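Local coordinates for protein acyl-CoA thioester hydrolase HI0827 (Haemophilus influenzae Rd KW20, PDB 3BJK) that hydrolyses acyl-coenzyme A thioesters with broad specificity, probably including long-chain fatty acyl-CoA, as a hexameric hotdog-fold enzyme assembled as a trimer of dimers, at residues K13-L18 and A47-E52; I53-V58 and T132-N137; V74-C79 and V100-S105. The protein carries 1 engineered substitution. All blocks are in the same frame, centred on the assembly; numbering follows the deposited sequence.

Interactions 1 and 3 are buried and share the antiparallel sheet, where strands 15-21 and 77-87 are neighbours; Leu16 CD1 packs on Cys79 CB where the two contacts meet. Interactions 1 and 2 instead share helix 35-54, the first using its last turns and the second its C-terminal end, in a contact only partly buried. Chemistry follows place. Interaction 1 is aliphatic, interaction 2 sets a proline-containing loop against a helix end, and interaction 3 combines strand hydrogen bonds with a buried salt bridge. Interactions 2 and 3 lie on opposite sides of the chain's centre, their nearest atoms about 17 Å apart. Across the subunit boundary, a lysine-glutamate salt bridge ties interaction 3 to interaction 1 of a second subunit.

Interaction 1. Residues K13-L18 and A47-E52; sequences KGVLLL and AILAKE. With EDO (1,2-ethanediol), chain S.
Four aliphatic side chains carry this contact, meeting in two oblique crossings. Leu17 sends its CD2 branch to the base of Leu49, 3.7 Å from Leu49 CB, while Leu18 uses CD2 to meet the tip of Ile48, with Leu18 CD2 and Ile48 CD1 3.6 Å apart. The same Ile48 CD1 lies 4.0 Å from the carbonyl oxygen Leu17 O, so one methyl touches both backbone and side chain of the strand. Leu49 reaches out with CG anti to its backbone N (chi1 -153°), and its CG makes a looser contact with Val15 CG2, 4.3 Å away, at the exposed end.

Beside this apolar seam sits a 1,2-ethanediol molecule, probably from the crystallisation liquor. Glu52 holds it with both carboxylate oxygens: EDO O2 donates to Glu52 OE1 at 2.9 Å, and EDO O1 donates to Glu52 OE2 at the same separation. EDO C2 rests on Val15 CG2, 3.4 Å away, so the diol bridges Val15 of the strand and Glu52 of the helix.

The pairing belongs to the hotdog fold, in which a long helix, here 35-54, lies along an antiparallel sheet. Strand 15-18 and helix 47-52 run at 116° to each other, with their axes 8.9 Å apart at closest approach. In the strand, Leu17 and Leu18 both face Cys80, a classic beta bulge. Leu17 has a psi of -47°, unlike its extended neighbours, consistent with the ends of two consecutive leucines both reaching the helix.

Further out lies a second subunit. Its Arg19 and Lys101 both form salt bridges with Glu52 OE2, which would favour a charged carboxylate; Arg19 of that subunit also donates to Leu17 O and to the diol.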
ATOM      1  N   LYS C  13      23.484  -7.110  18.716  1.00 47.70           N
ATOM      2  CA  LYS C  13      24.712  -7.439  17.990  1.00 46.44           C
ATOM      3  C   LYS C  13      24.516  -7.091  16.517  1.00 44.76           C
ATOM      4  O   LYS C  13      23.450  -7.369  15.927  1.00 44.84           O
ATOM      5  CB  LYS C  13      25.037  -8.923  18.090  1.00 46.60           C
ATOM      6  CG  LYS C  13      25.429  -9.403  19.452  1.00 48.16           C
ATOM      7  CD  LYS C  13      26.106 -10.779  19.353  1.00 49.97           C
ATOM      8  CE  LYS C  13      26.276 -11.427  20.732  1.00 50.38           C
ATOM      9  NZ  LYS C  13      27.321 -12.517  20.700  1.00 52.11           N
ATOM     10  N   GLY C  14      25.556  -6.512  15.928  1.00 42.16           N
ATOM     11  CA  GLY C  14      25.556  -6.241  14.511  1.00 39.98           C
ATOM     12  C   GLY C  14      25.608  -4.762  14.188  1.00 37.74           C
ATOM     13  O   GLY C  14      25.655  -3.912  15.069  1.00 37.80           O
ATOM     14  N   VAL C  15      25.579  -4.461  12.900  1.00 34.61           N
ATOM     15  CA  VAL C  15      25.508  -3.092  12.454  1.00 32.94           C
ATOM     16  C   VAL C  15      24.051  -2.739  12.203  1.00 30.55           C
ATOM     17  O   VAL C  15      23.235  -3.602  11.939  1.00 28.40           O
ATOM     18  CB  VAL C  15      26.399  -2.855  11.212  1.00 32.82           C
ATOM     19  CG1 VAL C  15      27.811  -3.154  11.571  1.00 35.01           C
ATOM     20  CG2 VAL C  15      25.991  -3.700  10.040  1.00 32.85           C
ATOM     21  N   LEU C  16      23.725  -1.465  12.272  1.00 29.59           N
ATOM     22  CA  LEU C  16      22.351  -1.059  12.087  1.00 29.95           C
ATOM     23  C   LEU C  16      22.086  -1.126  10.585  1.00 29.15           C
ATOM     24  O   LEU C  16      22.790  -0.520   9.793  1.00 28.59           O
ATOM     25  CB  LEU C  16      22.071   0.322  12.626  1.00 29.68           C
ATOM     26  CG  LEU C  16      20.627   0.843  12.422  1.00 29.80           C
ATOM     27  CD1 LEU C  16      19.676   0.160  13.344  1.00 31.95           C
ATOM     28  CD2 LEU C  16      20.637   2.286  12.740  1.00 33.04           C
ATOM     29  N   LEU C  17      21.099  -1.913  10.236  1.00 28.60           N
ATOM     30  CA  LEU C  17      20.685  -2.099   8.863  1.00 29.55           C
ATOM     31  C   LEU C  17      19.558  -1.143   8.440  1.00 30.17           C
ATOM     32  O   LEU C  17      19.602  -0.525   7.362  1.00 29.54           O
ATOM     33  CB  LEU C  17      20.198  -3.510   8.666  1.00 29.83           C
ATOM     34  CG  LEU C  17      21.136  -4.624   9.134  1.00 30.23           C
ATOM     35  CD1 LEU C  17      20.417  -5.927   9.119  1.00 32.18           C
ATOM     36  CD2 LEU C  17      22.398  -4.649   8.262  1.00 31.03           C
ATOM     37  N   LEU C  18      18.544  -1.055   9.307  1.00 29.92           N
ATOM     38  CA  LEU C  18      17.319  -0.368   9.003  1.00 31.53           C
ATOM     39  C   LEU C  18      16.736   0.161  10.266  1.00 31.08           C
ATOM     40  O   LEU C  18      16.897  -0.446  11.310  1.00 30.96           O
ATOM     41  CB  LEU C  18      16.246  -1.282   8.451  1.00 32.83           C
ATOM     42  CG  LEU C  18      16.292  -1.920   7.073  1.00 35.66           C
ATOM     43  CD1 LEU C  18      14.978  -2.691   6.912  1.00 39.24           C
ATOM     44  CD2 LEU C  18      16.442  -0.894   6.006  1.00 38.13           C
ATOM     45  N   ALA C  47      19.547  -7.732   3.174  1.00 31.07           N
ATOM     46  CA  ALA C  47      19.979  -7.556   1.770  1.00 30.76           C
ATOM     47  C   ALA C  47      20.867  -6.366   1.541  1.00 29.40           C
ATOM     48  O   ALA C  47      21.805  -6.445   0.686  1.00 28.53           O
ATOM     49  CB  ALA C  47      18.778  -7.451   0.873  1.00 31.48           C
ATOM     50  N   ILE C  48      20.618  -5.280   2.254  1.00 28.80           N
ATOM     51  CA  ILE C  48      21.468  -4.070   2.165  1.00 28.73           C
ATOM     52  C   ILE C  48      22.921  -4.454   2.511  1.00 28.41           C
ATOM     53  O   ILE C  48      23.836  -4.121   1.799  1.00 28.72           O
ATOM     54  CB  ILE C  48      20.973  -2.909   3.088  1.00 28.69           C
ATOM     55  CG1 ILE C  48      19.667  -2.279   2.548  1.00 28.55           C
ATOM     56  CG2 ILE C  48      22.022  -1.809   3.187  1.00 29.55           C
ATOM     57  CD1 ILE C  48      18.989  -1.224   3.488  1.00 30.01           C
ATOM     58  N   LEU C  49      23.089  -5.131   3.639  1.00 28.85           N
ATOM     59  CA  LEU C  49      24.395  -5.549   4.123  1.00 29.34           C
ATOM     60  C   LEU C  49      25.059  -6.566   3.134  1.00 28.86           C
ATOM     61  O   LEU C  49      26.238  -6.443   2.787  1.00 28.29           O
ATOM     62  CB  LEU C  49      24.276  -6.139   5.507  1.00 30.08           C
ATOM     63  CG  LEU C  49      25.527  -6.048   6.441  1.00 32.11           C
ATOM     64  CD1 LEU C  49      25.647  -7.256   7.286  1.00 32.16           C
ATOM     65  CD2 LEU C  49      26.869  -5.683   5.798  1.00 31.86           C
ATOM     66  N   ALA C  50      24.270  -7.514   2.641  1.00 28.45           N
ATOM     67  CA  ALA C  50      24.753  -8.395   1.572  1.00 28.76           C
ATOM     68  C   ALA C  50      25.178  -7.624   0.333  1.00 28.69           C
ATOM     69  O   ALA C  50      26.235  -7.915  -0.208  1.00 27.50           O
ATOM     70  CB  ALA C  50      23.734  -9.434   1.201  1.00 28.37           C
ATOM     71  N   LYS C  51      24.388  -6.665  -0.146  1.00 27.80           N
ATOM     72  CA  LYS C  51      24.808  -5.940  -1.327  1.00 28.79           C
ATOM     73  C   LYS C  51      26.089  -5.147  -1.066  1.00 27.73           C
ATOM     74  O   LYS C  51      26.890  -4.977  -1.956  1.00 26.39           O
ATOM     75  CB  LYS C  51      23.706  -4.982  -1.804  1.00 29.76           C
ATOM     76  CG  LYS C  51      22.483  -5.695  -2.274  1.00 29.54           C
ATOM     77  CD  LYS C  51      21.384  -4.768  -2.458  1.00 35.04           C
ATOM     78  CE  LYS C  51      20.046  -5.432  -2.546  1.00 37.52           C
ATOM     79  NZ  LYS C  51      19.063  -4.405  -2.152  1.00 38.22           N
ATOM     80  N   GLU C  52      26.223  -4.614   0.158  1.00 27.55           N
ATOM     81  CA  GLU C  52      27.405  -3.857   0.527  1.00 27.80           C
ATOM     82  C   GLU C  52      28.681  -4.754   0.372  1.00 27.88           C
ATOM     83  O   GLU C  52      29.652  -4.387  -0.271  1.00 28.23           O
ATOM     84  CB  GLU C  52      27.264  -3.275   1.936  1.00 26.90           C
ATOM     85  CG  GLU C  52      26.441  -1.979   2.003  1.00 28.37           C
ATOM     86  CD  GLU C  52      26.053  -1.582   3.433  1.00 28.89           C
ATOM     87  OE1 GLU C  52      26.022  -2.452   4.352  1.00 31.73           O
ATOM     88  OE2 GLU C  52      25.761  -0.389   3.621  1.00 30.07           O
TER
HETATM   89  C1  EDO S 155      25.670  -0.233   7.495  1.00 37.13           C
HETATM   90  O1  EDO S 155      26.596  -0.167   6.384  1.00 36.57           O
HETATM   91  C2  EDO S 155      25.009  -1.613   7.587  1.00 37.70           C
HETATM   92  O2  EDO S 155      24.167  -1.941   6.482  1.00 35.47           O

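Interaction 2. Residues I53-V58 and T132-N137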
ATOM      1  N   ILE C  53      28.602  -5.946   0.927  1.00 28.38           N
ATOM      2  CA  ILE C  53      29.674  -6.931   0.936  1.00 27.70           C
ATOM      3  C   ILE C  53      29.933  -7.477  -0.474  1.00 28.42           C
ATOM      4  O   ILE C  53      31.078  -7.626  -0.878  1.00 27.54           O
ATOM      5  CB  ILE C  53      29.317  -8.090   1.941  1.00 27.93           C
ATOM      6  CG1 ILE C  53      29.337  -7.539   3.373  1.00 27.06           C
ATOM      7  CG2 ILE C  53      30.244  -9.359   1.784  1.00 28.49           C
ATOM      8  CD1 ILE C  53      28.878  -8.527   4.361  1.00 29.03           C
ATOM      9  N   ALA C  54      28.856  -7.763  -1.192  1.00 29.58           N
ATOM     10  CA  ALA C  54      28.923  -8.352  -2.531  1.00 29.83           C
ATOM     11  C   ALA C  54      29.312  -7.354  -3.605  1.00 30.18           C
ATOM     12  O   ALA C  54      29.656  -7.766  -4.721  1.00 30.11           O
ATOM     13  CB  ALA C  54      27.550  -8.990  -2.888  1.00 30.37           C
ATOM     14  N   HIS C  55      29.255  -6.057  -3.278  1.00 30.78           N
ATOM     15  CA  HIS C  55      29.546  -4.966  -4.218  1.00 31.26           C
ATOM     16  C   HIS C  55      28.566  -5.005  -5.393  1.00 30.53           C
ATOM     17  O   HIS C  55      28.943  -4.817  -6.533  1.00 29.89           O
ATOM     18  CB  HIS C  55      31.011  -5.001  -4.685  1.00 32.95           C
ATOM     19  CG  HIS C  55      31.955  -4.293  -3.758  1.00 37.23           C
ATOM     20  ND1 HIS C  55      31.658  -4.053  -2.428  1.00 42.33           N
ATOM     21  CD2 HIS C  55      33.199  -3.794  -3.960  1.00 41.36           C
ATOM     22  CE1 HIS C  55      32.664  -3.403  -1.865  1.00 42.12           C
ATOM     23  NE2 HIS C  55      33.614  -3.242  -2.768  1.00 43.00           N
ATOM     24  N   GLY C  56      27.293  -5.291  -5.102  1.00 30.11           N
ATOM     25  CA  GLY C  56      26.287  -5.345  -6.133  1.00 30.24           C
ATOM     26  C   GLY C  56      25.086  -6.189  -5.798  1.00 30.89           C
ATOM     27  O   GLY C  56      24.847  -6.501  -4.625  1.00 29.70           O
ATOM     28  N   ARG C  57      24.341  -6.558  -6.843  1.00 32.28           N
ATOM     29  CA  ARG C  57      23.042  -7.242  -6.713  1.00 34.38           C
ATOM     30  C   ARG C  57      23.199  -8.579  -5.977  1.00 33.09           C
ATOM     31  O   ARG C  57      24.230  -9.247  -6.103  1.00 33.81           O
ATOM     32  CB  ARG C  57      22.416  -7.514  -8.092  1.00 34.68           C
ATOM     33  CG  ARG C  57      21.620  -6.354  -8.711  1.00 37.19           C
ATOM     34  CD  ARG C  57      21.487  -6.529 -10.270  1.00 39.37           C
ATOM     35  NE  ARG C  57      20.745  -5.416 -10.886  1.00 43.01           N
ATOM     36  CZ  ARG C  57      19.431  -5.400 -11.179  1.00 47.04           C
ATOM     37  NH1 ARG C  57      18.653  -6.458 -10.966  1.00 50.55           N
ATOM     38  NH2 ARG C  57      18.881  -4.309 -11.723  1.00 47.29           N
ATOM     39  N   VAL C  58      22.156  -8.935  -5.240  1.00 32.94           N
ATOM     40  CA  VAL C  58      22.043 -10.217  -4.559  1.00 33.46           C
ATOM     41  C   VAL C  58      20.639 -10.747  -4.740  1.00 33.73           C
ATOM     42  O   VAL C  58      19.700  -9.982  -5.097  1.00 33.59           O
ATOM     43  CB  VAL C  58      22.325 -10.155  -3.018  1.00 32.89           C
ATOM     44  CG1 VAL C  58      23.753  -9.675  -2.731  1.00 32.46           C
ATOM     45  CG2 VAL C  58      21.242  -9.367  -2.234  1.00 34.07           C
ATOM     46  N   THR C 132      30.782 -14.078  -8.592  1.00 33.95           N
ATOM     47  CA  THR C 132      31.815 -14.171  -7.571  1.00 33.77           C
ATOM     48  C   THR C 132      31.960 -12.851  -6.850  1.00 33.68           C
ATOM     49  O   THR C 132      32.137 -11.830  -7.473  1.00 32.77           O
ATOM     50  CB  THR C 132      33.149 -14.532  -8.196  1.00 33.53           C
ATOM     51  OG1 THR C 132      33.037 -15.830  -8.809  1.00 33.98           O
ATOM     52  CG2 THR C 132      34.263 -14.552  -7.144  1.00 33.30           C
ATOM     53  N   ILE C 133      31.880 -12.881  -5.526  1.00 33.71           N
ATOM     54  CA  ILE C 133      32.085 -11.676  -4.735  1.00 33.84           C
ATOM     55  C   ILE C 133      33.517 -11.173  -4.938  1.00 34.30           C
ATOM     56  O   ILE C 133      34.453 -11.948  -4.779  1.00 34.02           O
ATOM     57  CB  ILE C 133      31.826 -11.962  -3.259  1.00 33.81           C
ATOM     58  CG1 ILE C 133      30.330 -12.308  -3.062  1.00 32.11           C
ATOM     59  CG2 ILE C 133      32.193 -10.760  -2.408  1.00 33.88           C
ATOM     60  CD1 ILE C 133      30.048 -12.878  -1.786  1.00 31.84           C
ATOM     61  N   PRO C 134      33.685  -9.876  -5.299  1.00 35.20           N
ATOM     62  CA  PRO C 134      35.033  -9.353  -5.499  1.00 35.36           C
ATOM     63  C   PRO C 134      35.799  -9.320  -4.191  1.00 36.08           C
ATOM     64  O   PRO C 134      35.308  -8.790  -3.203  1.00 35.79           O
ATOM     65  CB  PRO C 134      34.812  -7.926  -6.049  1.00 35.39           C
ATOM     66  CG  PRO C 134      33.485  -7.544  -5.642  1.00 35.97           C
ATOM     67  CD  PRO C 134      32.668  -8.832  -5.520  1.00 34.93           C
ATOM     68  N   ARG C 135      37.000  -9.885  -4.204  1.00 36.64           N
ATOM     69  CA  ARG C 135      37.812 -10.040  -3.001  1.00 37.58           C
ATOM     70  C   ARG C 135      38.867  -8.945  -2.887  1.00 37.76           C
ATOM     71  O   ARG C 135      39.279  -8.596  -1.792  1.00 38.17           O
ATOM     72  CB  ARG C 135      38.496 -11.401  -3.025  1.00 37.81           C
ATOM     73  CG  ARG C 135      37.545 -12.558  -3.041  1.00 39.19           C
ATOM     74  CD  ARG C 135      37.281 -13.020  -1.641  1.00 41.49           C
ATOM     75  NE  ARG C 135      35.974 -13.630  -1.499  1.00 43.05           N
ATOM     76  CZ  ARG C 135      35.543 -14.192  -0.377  1.00 43.96           C
ATOM     77  NH1 ARG C 135      36.293 -14.204   0.726  1.00 42.37           N
ATOM     78  NH2 ARG C 135      34.329 -14.718  -0.349  1.00 45.45           N
ATOM     79  N   GLU C 136      39.297  -8.425  -4.032  1.00 38.01           N
ATOM     80  CA  GLU C 136      40.273  -7.336  -4.114  1.00 38.34           C
ATOM     81  C   GLU C 136      39.601  -5.944  -4.002  1.00 38.24           C
ATOM     82  O   GLU C 136      38.558  -5.689  -4.611  1.00 37.86           O
ATOM     83  CB  GLU C 136      41.094  -7.486  -5.424  1.00 38.71           C
ATOM     84  CG  GLU C 136      40.433  -6.984  -6.759  1.00 39.97           C
ATOM     85  CD  GLU C 136      38.950  -7.474  -7.013  1.00 40.83           C
ATOM     86  OE1 GLU C 136      38.494  -8.631  -6.550  1.00 40.79           O
ATOM     87  OE2 GLU C 136      38.220  -6.664  -7.694  1.00 41.25           O
ATOM     88  N   ASN C 137      40.224  -5.065  -3.213  1.00 38.26           N
ATOM     89  CA  ASN C 137      39.744  -3.703  -2.945  1.00 38.30           C
ATOM     90  C   ASN C 137      38.325  -3.658  -2.419  1.00 37.50           C
ATOM     91  O   ASN C 137      37.570  -2.742  -2.768  1.00 37.51           O
ATOM     92  CB  ASN C 137      39.823  -2.794  -4.198  1.00 38.97           C
ATOM     93  CG  ASN C 137      41.085  -2.991  -5.016  1.00 40.04           C
ATOM     94  OD1 ASN C 137      42.129  -3.428  -4.517  1.00 42.56           O
ATOM     95  ND2 ASN C 137      40.988  -2.665  -6.297  1.00 41.88           N
TER
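Ala54 O, near the end of helix 35-54, takes one hydrogen bond, from Arg131 NH1; Pro134 CD also packs on it, 3.3 Å from Ala54 O, as a plain van der Waals contact. One residue earlier, Ile53 O accepts from Asn138 ND2, so two carbonyls of the helix end are satisfied from the loop side.

Pro134 also touches His55. Its CG lies 3.7 Å from His55 CB, with the proline ring and the histidine crossing obliquely. The imidazole is tied back to its own helix, ND1 bonded to Glu52 O, while at the far edge, near the ring plane, His55 NE2 lies 4.0 Å from Asn137 O.

Ile133 puts its CG2 branch, anti to the backbone N, against the helix, 3.7 Å from Ile53 O. Its CG1 meets the methyl of Ala54, at 4.3 Å from Ala54 CB. Ala123 and Val87 pack around the same isoleucine, linking it to the sheet.

His55 is the first residue to leave the helix and has positive phi (61°); Gly56 follows with phi 156°, turning the chain toward strand 58-68. This is the C-terminal end of the central hotdog helix, packed against the loop that leads from strand 111-123 to helix 139-148.

Interaction 3. Residues V74-C79 and V100-S105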
ATOM      1  N   VAL C  74       2.188  -0.702  17.295  1.00 29.22           N
ATOM      2  CA  VAL C  74       2.100   0.575  16.569  1.00 28.86           C
ATOM      3  C   VAL C  74       2.810   1.702  17.344  1.00 27.88           C
ATOM      4  O   VAL C  74       2.594   1.883  18.538  1.00 26.37           O
ATOM      5  CB  VAL C  74       0.614   0.974  16.291  1.00 28.94           C
ATOM      6  CG1 VAL C  74       0.518   2.359  15.687  1.00 30.04           C
ATOM      7  CG2 VAL C  74      -0.008  -0.029  15.356  1.00 29.18           C
ATOM      8  N   GLY C  75       3.620   2.480  16.646  1.00 27.74           N
ATOM      9  CA  GLY C  75       4.303   3.591  17.293  1.00 27.85           C
ATOM     10  C   GLY C  75       5.680   3.243  17.868  1.00 27.42           C
ATOM     11  O   GLY C  75       6.401   4.166  18.247  1.00 27.86           O
ATOM     12  N   ASP C  76       6.034   1.946  17.943  1.00 27.51           N
ATOM     13  CA  ASP C  76       7.378   1.486  18.350  1.00 28.75           C
ATOM     14  C   ASP C  76       8.370   1.919  17.249  1.00 28.02           C
ATOM     15  O   ASP C  76       8.050   1.882  16.085  1.00 27.41           O
ATOM     16  CB  ASP C  76       7.462  -0.072  18.407  1.00 29.51           C
ATOM     17  CG  ASP C  76       6.831  -0.685  19.655  1.00 31.80           C
ATOM     18  OD1 ASP C  76       6.379   0.038  20.568  1.00 27.67           O
ATOM     19  OD2 ASP C  76       6.769  -1.940  19.679  1.00 32.89           O
ATOM     20  N   VAL C  77       9.574   2.301  17.644  1.00 29.51           N
ATOM     21  CA  VAL C  77      10.684   2.468  16.714  1.00 28.80           C
ATOM     22  C   VAL C  77      11.242   1.074  16.511  1.00 30.24           C
ATOM     23  O   VAL C  77      11.441   0.354  17.490  1.00 29.82           O
ATOM     24  CB  VAL C  77      11.739   3.399  17.267  1.00 28.46           C
ATOM     25  CG1 VAL C  77      12.969   3.418  16.362  1.00 27.16           C
ATOM     26  CG2 VAL C  77      11.173   4.787  17.469  1.00 28.77           C
ATOM     27  N   VAL C  78      11.448   0.684  15.249  1.00 29.68           N
ATOM     28  CA  VAL C  78      11.891  -0.651  14.892  1.00 30.91           C
ATOM     29  C   VAL C  78      13.241  -0.581  14.147  1.00 31.07           C
ATOM     30  O   VAL C  78      13.337   0.082  13.099  1.00 31.76           O
ATOM     31  CB  VAL C  78      10.836  -1.386  14.055  1.00 30.48           C
ATOM     32  CG1 VAL C  78      11.301  -2.830  13.661  1.00 32.80           C
ATOM     33  CG2 VAL C  78       9.488  -1.427  14.811  1.00 32.45           C
ATOM     34  N   CYS C  79      14.265  -1.222  14.730  1.00 31.84           N
ATOM     35  CA  CYS C  79      15.636  -1.323  14.169  1.00 32.22           C
ATOM     36  C   CYS C  79      15.966  -2.746  13.803  1.00 32.43           C
ATOM     37  O   CYS C  79      15.616  -3.657  14.573  1.00 32.93           O
ATOM     38  CB  CYS C  79      16.677  -0.917  15.199  1.00 32.12           C
ATOM     39  SG  CYS C  79      16.496   0.737  15.776  1.00 35.87           S
ATOM     40  N   VAL C 100      13.113  -3.185  19.162  1.00 30.75           N
ATOM     41  CA  VAL C 100      12.168  -2.084  19.339  1.00 31.91           C
ATOM     42  C   VAL C 100      12.670  -1.121  20.426  1.00 30.13           C
ATOM     43  O   VAL C 100      13.331  -1.520  21.399  1.00 30.62           O
ATOM     44  CB  VAL C 100      10.758  -2.651  19.728  1.00 30.51           C
ATOM     45  CG1 VAL C 100       9.937  -1.694  20.494  1.00 36.60           C
ATOM     46  CG2 VAL C 100      10.013  -3.189  18.482  1.00 32.74           C
ATOM     47  N   LYS C 101      12.338   0.153  20.241  1.00 30.37           N
ATOM     48  CA  LYS C 101      12.478   1.196  21.268  1.00 30.31           C
ATOM     49  C   LYS C 101      11.134   1.902  21.496  1.00 30.76           C
ATOM     50  O   LYS C 101      10.505   2.368  20.528  1.00 28.64           O
ATOM     51  CB  LYS C 101      13.545   2.210  20.824  1.00 30.62           C
ATOM     52  CG  LYS C 101      13.873   3.332  21.827  1.00 30.32           C
ATOM     53  CD  LYS C 101      14.863   4.335  21.184  1.00 32.29           C
ATOM     54  CE  LYS C 101      15.341   5.383  22.095  1.00 33.32           C
ATOM     55  NZ  LYS C 101      16.382   6.284  21.507  1.00 34.94           N
ATOM     56  N   LYS C 102      10.703   1.958  22.761  1.00 31.48           N
ATOM     57  CA  LYS C 102       9.502   2.680  23.176  1.00 33.20           C
ATOM     58  C   LYS C 102       9.859   4.159  23.349  1.00 33.96           C
ATOM     59  O   LYS C 102      10.612   4.524  24.259  1.00 33.96           O
ATOM     60  CB  LYS C 102       8.978   2.190  24.546  1.00 33.98           C
ATOM     61  CG  LYS C 102       8.705   0.702  24.685  1.00 36.52           C
ATOM     62  CD  LYS C 102       7.791   0.234  23.613  1.00 40.04           C
ATOM     63  CE  LYS C 102       6.722  -0.714  24.139  1.00 42.66           C
ATOM     64  NZ  LYS C 102       5.769  -1.068  23.027  1.00 42.61           N
ATOM     65  N   VAL C 103       9.285   4.997  22.494  1.00 35.60           N
ATOM     66  CA  VAL C 103       9.513   6.466  22.529  1.00 36.94           C
ATOM     67  C   VAL C 103       8.251   7.259  22.867  1.00 38.89           C
ATOM     68  O   VAL C 103       8.353   8.388  23.383  1.00 38.65           O
ATOM     69  CB  VAL C 103      10.106   6.989  21.186  1.00 37.07           C
ATOM     70  CG1 VAL C 103      11.446   6.300  20.886  1.00 36.35           C
ATOM     71  CG2 VAL C 103       9.137   6.738  20.009  1.00 36.63           C
ATOM     72  N   ALA C 104       7.077   6.689  22.569  1.00 41.09           N
ATOM     73  CA  ALA C 104       5.785   7.346  22.867  1.00 43.56           C
ATOM     74  C   ALA C 104       4.724   6.398  23.439  1.00 45.58           C
ATOM     75  O   ALA C 104       3.538   6.755  23.504  1.00 46.61           O
ATOM     76  CB  ALA C 104       5.238   8.055  21.634  1.00 43.79           C
ATOM     77  N   SER C 105       5.157   5.217  23.875  1.00 47.29           N
ATOM     78  CA  SER C 105       4.349   4.302  24.677  1.00 48.26           C
ATOM     79  C   SER C 105       5.161   3.962  25.918  1.00 48.49           C
ATOM     80  O   SER C 105       6.354   4.223  25.957  1.00 48.86           O
ATOM     81  CB  SER C 105       4.088   3.026  23.906  1.00 48.66           C
ATOM     82  OG  SER C 105       5.083   2.069  24.230  1.00 50.64           O
TER
HETATM   83  O   HOH W   1       6.741   4.265  21.012  1.00 37.10           O
HETATM   84  O   HOH W   2       6.391  -3.859  21.360  1.00 33.93           O
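Around Val77 and Lys101 the two strands are tightly joined. Val77 N donates to Lys101 O at 3.0 Å, and Lys101 N returns a bond to Val77 O at 2.9 Å; both are fairly straight, at 161° on the hydrogen, and each lies in the acceptor's carbonyl plane. Val77 O takes a further CH contact from Val100 CA, 3.1 Å away. On the face carrying Val77, its CG2 branch meets Val103 CG1 at 3.7 Å, the side chains crossing at about a right angle. On the other face Val78 and Val100 cross obliquely through their CG2 methyls.

Next to Val100 lies a buried ion pair. Asp76 and Lys102 lie side by side, pointing the same way; the lysine bends at chi2 (-54°) and again at chi3 (-137°), so Lys102 NZ comes to Asp76 OD1 at 2.8 Å, on its syn lone pair. Val100 CG1 presses on the other oxygen, Asp76 OD2, at 3.3 Å. That oxygen also takes bonds from Ser73 N and from a water, which itself receives only a weak bond from Lys102 NZ. Both carboxylate oxygens are thus held, and the charged form is probably favoured.

This is the open end of the hairpin formed by strands 77-87 and 91-101, in the antiparallel sheet of the hotdog fold. Lys101 runs fully extended away from Val77, its partner being Glu52 of the second subunit, which also packs on Val77 through its Ile48.

Beyond Asp76 the chains splay apart and water takes over from direct pairing. Here a single water gives a proton to Gly75 O at 2.8 Å and accepts from Ala104 N at 2.9 Å, spanning the widened gap.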